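Local atomic coordinates of predicted metal-dependent phosphohydrolase (Magnetospirillum magnetotacticum MS-1, PDB entry 3KH1), a protein that probably acts as a metal-dependent phosphohydrolase of the HD-domain superfamily, perhaps a 5'-deoxynucleotidase acting on nucleotides. Residues Ser45-Thr50 against Leu146-Glu151; Gln124-Arg129 against Phe136-Asp141. All blocks are in the same frame, centred on the assembly; numbering follows the deposited sequence. Where two conformers were deposited one is given.

Contact 1. Residues Ser45-Thr50 against Leu146-Glu151; sequences SWHIAT and LLHNFE
His47 and His148 alone join the two helical segments here, their side chains reaching for one another from opposite directions. The imidazoles meet rim to rim, neither lying over the other's face: the centroids are 5.5 Å apart and the planes stand at 70°. His148 NE2 lies 3.4 Å from His47 CE1, which sits in the plane of the His148 ring. With His47 CG anti to the backbone N (chi1 -155°), its ring extends across the gap; the nearest pair of CA atoms, those of these same two histidines, is still 11.5 Å apart.

No hydrogen bond links the segments, and the imidazole nitrogens find other partners. His47 NE2 bonds to the carbonyl of Val17 of the second subunit, and ND1 is met by Gln144 and by Lys24 of the second subunit. His148 ND1 bonds to Leu31 O, while NE2 is the atom that meets His47.

Within helix 41-54, Trp46 O takes two bonds from Thr50, OG1 at 2.8 Å and the helical N at 3.0 Å, arriving from opposite faces of the carbonyl plane.

A bound calcium ion lies about 6 Å from the His148 side chain. This is a buried edge contact between two helices of the mainly helical HD-domain fold, made where helix 41-54 meets the dimer interface.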
loop_
_atom_site.group_PDB
_atom_site.type_symbol
_atom_site.label_atom_id
_atom_site.label_comp_id
_atom_site.label_asym_id
_atom_site.label_seq_id
_atom_site.Cartn_x
_atom_site.Cartn_y
_atom_site.Cartn_z
ATOM N N SER A 45 0.522 1.679 5.260
ATOM C CA SER A 45 0.407 2.649 4.185
ATOM C C SER A 45 -0.632 2.160 3.147
ATOM O O SER A 45 -1.373 2.993 2.608
ATOM C CB SER A 45 1.757 2.944 3.554
ATOM O OG SER A 45 2.506 3.800 4.412
ATOM N N TRP A 46 -0.667 0.863 2.815
ATOM C CA TRP A 46 -1.755 0.348 1.976
ATOM C C TRP A 46 -3.104 0.778 2.536
ATOM O O TRP A 46 -3.967 1.262 1.805
ATOM C CB TRP A 46 -1.703 -1.203 1.900
ATOM C CG TRP A 46 -2.978 -1.754 1.312
ATOM C CD1 TRP A 46 -3.291 -1.783 0.009
ATOM C CD2 TRP A 46 -4.079 -2.296 2.031
ATOM N NE1 TRP A 46 -4.536 -2.268 -0.166
ATOM C CE2 TRP A 46 -5.050 -2.606 1.075
ATOM C CE3 TRP A 46 -4.323 -2.541 3.373
ATOM C CZ2 TRP A 46 -6.292 -3.123 1.408
ATOM C CZ3 TRP A 46 -5.560 -3.115 3.713
ATOM C CH2 TRP A 46 -6.529 -3.386 2.734
ATOM N N HIS A 47 -3.303 0.559 3.810
ATOM C CA HIS A 47 -4.598 0.758 4.408
ATOM C C HIS A 47 -5.023 2.196 4.392
ATOM O O HIS A 47 -6.144 2.525 3.993
ATOM C CB HIS A 47 -4.552 0.235 5.842
ATOM C CG HIS A 47 -5.877 -0.181 6.410
ATOM N ND1 HIS A 47 -5.975 -0.728 7.665
ATOM C CD2 HIS A 47 -7.140 -0.121 5.919
ATOM C CE1 HIS A 47 -7.244 -1.030 7.904
ATOM N NE2 HIS A 47 -7.975 -0.694 6.861
ATOM N N ILE A 48 -4.111 3.100 4.737
ATOM C CA ILE A 48 -4.468 4.527 4.780
ATOM C C ILE A 48 -4.642 5.099 3.382
ATOM O O ILE A 48 -5.466 5.960 3.167
ATOM C CB ILE A 48 -3.416 5.440 5.474
ATOM C CG1 ILE A 48 -2.773 4.844 6.735
ATOM C CG2 ILE A 48 -4.058 6.795 5.835
ATOM C CD1 ILE A 48 -3.784 4.215 7.714
ATOM N N ALA A 49 -3.808 4.669 2.428
ATOM C CA ALA A 49 -4.008 5.138 1.047
ATOM C C ALA A 49 -5.343 4.682 0.483
ATOM O O ALA A 49 -6.011 5.448 -0.219
ATOM C CB ALA A 49 -2.843 4.676 0.141
ATOM N N THR A 50 -5.763 3.465 0.808
ATOM C CA THR A 50 -7.063 3.004 0.380
ATOM C C THR A 50 -8.179 3.840 1.050
ATOM O O THR A 50 -9.146 4.247 0.399
ATOM C CB THR A 50 -7.218 1.497 0.712
ATOM O OG1 THR A 50 -6.155 0.771 0.090
ATOM C CG2 THR A 50 -8.536 0.937 0.225
ATOM N N LEU A 146 -6.832 4.516 15.814
ATOM C CA LEU A 146 -8.004 4.574 16.704
ATOM C C LEU A 146 -8.999 3.477 16.374
ATOM O O LEU A 146 -9.513 2.765 17.259
ATOM C CB LEU A 146 -8.669 5.942 16.668
ATOM C CG LEU A 146 -7.782 7.135 16.994
ATOM C CD1 LEU A 146 -8.603 8.449 16.886
ATOM C CD2 LEU A 146 -7.089 7.023 18.328
ATOM N N LEU A 147 -9.246 3.311 15.075
ATOM C CA LEU A 147 -10.080 2.205 14.606
ATOM C C LEU A 147 -9.558 0.882 15.096
ATOM O O LEU A 147 -10.325 0.026 15.580
ATOM C CB LEU A 147 -10.172 2.201 13.080
ATOM C CG LEU A 147 -10.780 3.424 12.368
ATOM C CD1 LEU A 147 -10.743 3.258 10.851
ATOM C CD2 LEU A 147 -12.189 3.677 12.780
ATOM N N HIS A 148 -8.257 0.691 14.979
ATOM C CA HIS A 148 -7.671 -0.607 15.375
ATOM C C HIS A 148 -7.679 -0.815 16.881
ATOM O O HIS A 148 -8.023 -1.907 17.339
ATOM C CB HIS A 148 -6.262 -0.737 14.825
ATOM C CG HIS A 148 -6.230 -1.163 13.392
ATOM N ND1 HIS A 148 -5.520 -2.248 12.983
ATOM C CD2 HIS A 148 -6.856 -0.671 12.283
ATOM C CE1 HIS A 148 -5.729 -2.430 11.688
ATOM N NE2 HIS A 148 -6.543 -1.497 11.234
ATOM N N ASN A 149 -7.410 0.233 17.666
ATOM C CA ASN A 149 -7.456 0.101 19.089
ATOM C C ASN A 149 -8.872 -0.221 19.545
ATOM O O ASN A 149 -9.089 -0.983 20.485
ATOM C CB ASN A 149 -6.950 1.377 19.780
ATOM C CG ASN A 149 -5.612 1.220 20.421
ATOM O OD1 ASN A 149 -5.372 0.311 21.208
ATOM N ND2 ASN A 149 -4.749 2.190 20.159
ATOM N N PHE A 150 -9.876 0.314 18.862
ATOM C CA PHE A 150 -11.260 0.009 19.246
ATOM C C PHE A 150 -11.534 -1.487 18.981
ATOM O O PHE A 150 -12.083 -2.195 19.820
ATOM C CB PHE A 150 -12.239 0.894 18.495
ATOM C CG PHE A 150 -13.631 0.834 19.036
ATOM C CD1 PHE A 150 -14.014 1.691 20.051
ATOM C CD2 PHE A 150 -14.547 -0.056 18.533
ATOM C CE1 PHE A 150 -15.276 1.636 20.566
ATOM C CE2 PHE A 150 -15.842 -0.141 19.065
ATOM C CZ PHE A 150 -16.209 0.730 20.065
ATOM N N GLU A 151 -11.119 -1.978 17.828
ATOM C CA GLU A 151 -11.323 -3.376 17.479
ATOM C C GLU A 151 -10.605 -4.355 18.393
ATOM O O GLU A 151 -11.098 -5.439 18.646
ATOM C CB GLU A 151 -10.926 -3.660 16.042
ATOM C CG GLU A 151 -11.818 -2.948 14.981
ATOM C CD GLU A 151 -13.308 -3.182 15.133
ATOM O OE1 GLU A 151 -13.680 -4.363 14.998
ATOM O OE2 GLU A 151 -14.046 -2.192 15.417
#

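Contact 2. Residues Gln124-Arg129 against Phe136-Asp141; sequences QEYEAR and FADALD
Asp138 OD1 and Tyr126 O are bridged by a water that donates to both, at 2.8 Å to Asp138 OD1 and 2.9 Å to Tyr126 O. The same water accepts from Arg129 NH1 at 3.1 Å, so three groups hold it in place over one face of the Tyr126 ring, offset toward the rim. Asp138 OD1 also forms a salt bridge with Arg173, which gives this buried carboxylate a charged partner.

Arg129 lies against Asp138 mainly through its methylene chain, CD touching Asp138 OD2 at 3.3 Å. Its NE is 4.2 Å from Asp138 OD2, which lies well off the guanidinium plane: the charges attract, but no N-H points at that oxygen. Arg129, the first residue past helix 113-128, leaves helical geometry with a positive phi; its CB points toward helix 132-151 and the chain runs extended from CG to NE.

Tyr126 carries the apolar part. Its ring, with CG anti to the backbone N (chi1 172°), presents the CD1-CE1 edge to Ala137, whose CB lies in the ring plane 3.9 Å from Tyr126 CD1. Farther out, Tyr126 OH comes within 3.0 Å of Asp141 OD2 at an angle too poor for a hydrogen bond; the two side chains cross at about a right angle, their planes 78° apart. A serine in place of Tyr126 would probably open a gap beside Ala137 and strip the bridging water of the ring beneath it.

The axes of segments 124-128 and 136-141 approach to 9.6 Å, with a signed crossing angle of -67°. Asp141 OD1 bonds to His44, while His75 meets both the Tyr126 ring and Asp141. Asp141 thus joins His44 of helix 41-54 and His75 of a loop, a His/Asp grouping consistent with the metal-site region of an HD-domain fold.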
loop_
_atom_site.group_PDB
_atom_site.type_symbol
_atom_site.label_atom_id
_atom_site.label_comp_id
_atom_site.label_asym_id
_atom_site.label_seq_id
_atom_site.Cartn_x
_atom_site.Cartn_y
_atom_site.Cartn_z
ATOM N N GLN A 124 8.419 15.534 3.282
ATOM C CA GLN A 124 8.580 16.703 4.146
ATOM C C GLN A 124 7.230 17.437 4.329
ATOM O O GLN A 124 6.887 17.908 5.407
ATOM C CB GLN A 124 9.671 17.628 3.551
ATOM C CG GLN A 124 11.119 17.033 3.643
ATOM C CD GLN A 124 12.120 17.626 2.650
ATOM O OE1 GLN A 124 12.051 18.786 2.303
ATOM N NE2 GLN A 124 13.058 16.805 2.195
ATOM N N GLU A 125 6.457 17.512 3.242
ATOM C CA GLU A 125 5.166 18.147 3.248
ATOM C C GLU A 125 4.188 17.406 4.174
ATOM O O GLU A 125 3.489 18.019 4.999
ATOM C CB GLU A 125 4.636 18.220 1.819
ATOM C CG GLU A 125 3.300 18.852 1.716
ATOM C CD GLU A 125 2.779 18.952 0.295
ATOM O OE1 GLU A 125 3.554 18.760 -0.651
ATOM O OE2 GLU A 125 1.558 19.153 0.130
ATOM N N TYR A 126 4.209 16.084 4.064
ATOM C CA TYR A 126 3.421 15.235 4.955
ATOM C C TYR A 126 3.781 15.519 6.422
ATOM O O TYR A 126 2.896 15.721 7.267
ATOM C CB TYR A 126 3.668 13.756 4.653
ATOM C CG TYR A 126 3.026 12.873 5.658
ATOM C CD1 TYR A 126 1.665 12.603 5.568
ATOM C CD2 TYR A 126 3.746 12.293 6.690
ATOM C CE1 TYR A 126 1.024 11.829 6.477
ATOM C CE2 TYR A 126 3.058 11.473 7.630
ATOM C CZ TYR A 126 1.699 11.254 7.501
ATOM O OH TYR A 126 1.077 10.443 8.441
ATOM N N GLU A 127 5.073 15.519 6.712
ATOM C CA GLU A 127 5.526 15.729 8.082
ATOM C C GLU A 127 5.145 17.102 8.625
ATOM O O GLU A 127 4.830 17.225 9.814
ATOM C CB GLU A 127 7.024 15.531 8.218
ATOM C CG GLU A 127 7.480 14.175 7.956
ATOM C CD GLU A 127 7.014 13.159 8.999
ATOM O OE1 GLU A 127 6.685 13.546 10.152
ATOM O OE2 GLU A 127 7.004 11.953 8.659
ATOM N N ALA A 128 5.154 18.120 7.758
ATOM C CA ALA A 128 4.840 19.473 8.208
ATOM C C ALA A 128 3.361 19.700 8.506
ATOM O O ALA A 128 3.014 20.615 9.249
ATOM C CB ALA A 128 5.337 20.528 7.204
ATOM N N ARG A 129 2.514 18.898 7.869
ATOM C CA ARG A 129 1.043 18.896 8.052
ATOM C C ARG A 129 0.443 20.318 7.967
ATOM O O ARG A 129 -0.432 20.729 8.771
ATOM C CB ARG A 129 0.593 17.985 9.255
ATOM C CG ARG A 129 1.348 18.042 10.500
ATOM C CD ARG A 129 0.668 17.206 11.584
ATOM N NE ARG A 129 1.336 17.373 12.854
ATOM C CZ ARG A 129 2.481 16.777 13.156
ATOM N NH1 ARG A 129 3.094 15.972 12.272
ATOM N NH2 ARG A 129 3.018 16.993 14.345
ATOM N N PHE A 136 -5.164 16.293 5.233
ATOM C CA PHE A 136 -6.083 15.169 5.019
ATOM C C PHE A 136 -5.323 13.844 5.173
ATOM O O PHE A 136 -5.789 12.940 5.818
ATOM C CB PHE A 136 -6.797 15.292 3.679
ATOM C CG PHE A 136 -7.931 14.338 3.530
ATOM C CD1 PHE A 136 -9.050 14.421 4.349
ATOM C CD2 PHE A 136 -7.897 13.335 2.550
ATOM C CE1 PHE A 136 -10.058 13.514 4.212
ATOM C CE2 PHE A 136 -8.948 12.417 2.405
ATOM C CZ PHE A 136 -10.010 12.527 3.223
ATOM N N ALA A 137 -4.110 13.778 4.614
ATOM C CA ALA A 137 -3.261 12.590 4.782
ATOM C C ALA A 137 -3.019 12.283 6.262
ATOM O O ALA A 137 -3.183 11.139 6.728
ATOM C CB ALA A 137 -1.914 12.818 4.078
ATOM N N ASP A 138 -2.640 13.305 7.028
ATOM C CA ASP A 138 -2.334 13.129 8.439
ATOM C C ASP A 138 -3.589 12.715 9.231
ATOM O O ASP A 138 -3.519 11.873 10.127
ATOM C CB ASP A 138 -1.751 14.418 9.023
ATOM C CG ASP A 138 -1.218 14.241 10.433
ATOM O OD1 ASP A 138 -0.245 13.471 10.606
ATOM O OD2 ASP A 138 -1.753 14.919 11.346
ATOM N N ALA A 139 -4.743 13.284 8.880
ATOM C CA ALA A 139 -5.988 12.933 9.569
ATOM C C ALA A 139 -6.310 11.450 9.382
ATOM O O ALA A 139 -6.683 10.755 10.339
ATOM C CB ALA A 139 -7.097 13.825 9.003
ATOM N N LEU A 140 -6.119 10.941 8.172
ATOM C CA LEU A 140 -6.404 9.546 7.907
ATOM C C LEU A 140 -5.441 8.653 8.638
ATOM O O LEU A 140 -5.785 7.619 9.221
ATOM C CB LEU A 140 -6.321 9.249 6.437
ATOM C CG LEU A 140 -7.336 9.965 5.575
ATOM C CD1 LEU A 140 -6.919 9.866 4.099
ATOM C CD2 LEU A 140 -8.707 9.361 5.805
ATOM N N ASP A 141 -4.183 9.041 8.651
ATOM C CA ASP A 141 -3.142 8.296 9.333
ATOM C C ASP A 141 -3.356 8.232 10.841
ATOM O O ASP A 141 -3.018 7.234 11.489
ATOM C CB ASP A 141 -1.777 8.881 9.060
ATOM C CG ASP A 141 -0.694 7.996 9.551
ATOM O OD1 ASP A 141 -0.587 6.872 9.015
ATOM O OD2 ASP A 141 0.046 8.449 10.413
HETATM O O HOH W 1 2.233 14.382 9.724
#

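How the contacts relate
From the N terminus the chain first enters helix 41-54, which carries 45-50, the early half of contact 1. Several helices follow before helix 113-128 supplies 124-129; after a brief turn the chain starts helix 132-151, and 136-141 closes contact 2 with only six residues between its segments. Further along, 146-151 closes contact 1 over 95 residues. The short loop of contact 2 thus falls wholly within the long loop of contact 1. Helix 132-151 serves both: its earlier part packs on helix 113-128 and also on Ile48 of helix 41-54, while its last turns meet helix 41-54 through one histidine pair. The contacts touch directly where Ile48 CG2 packs on Leu140 CB (3.4 Å).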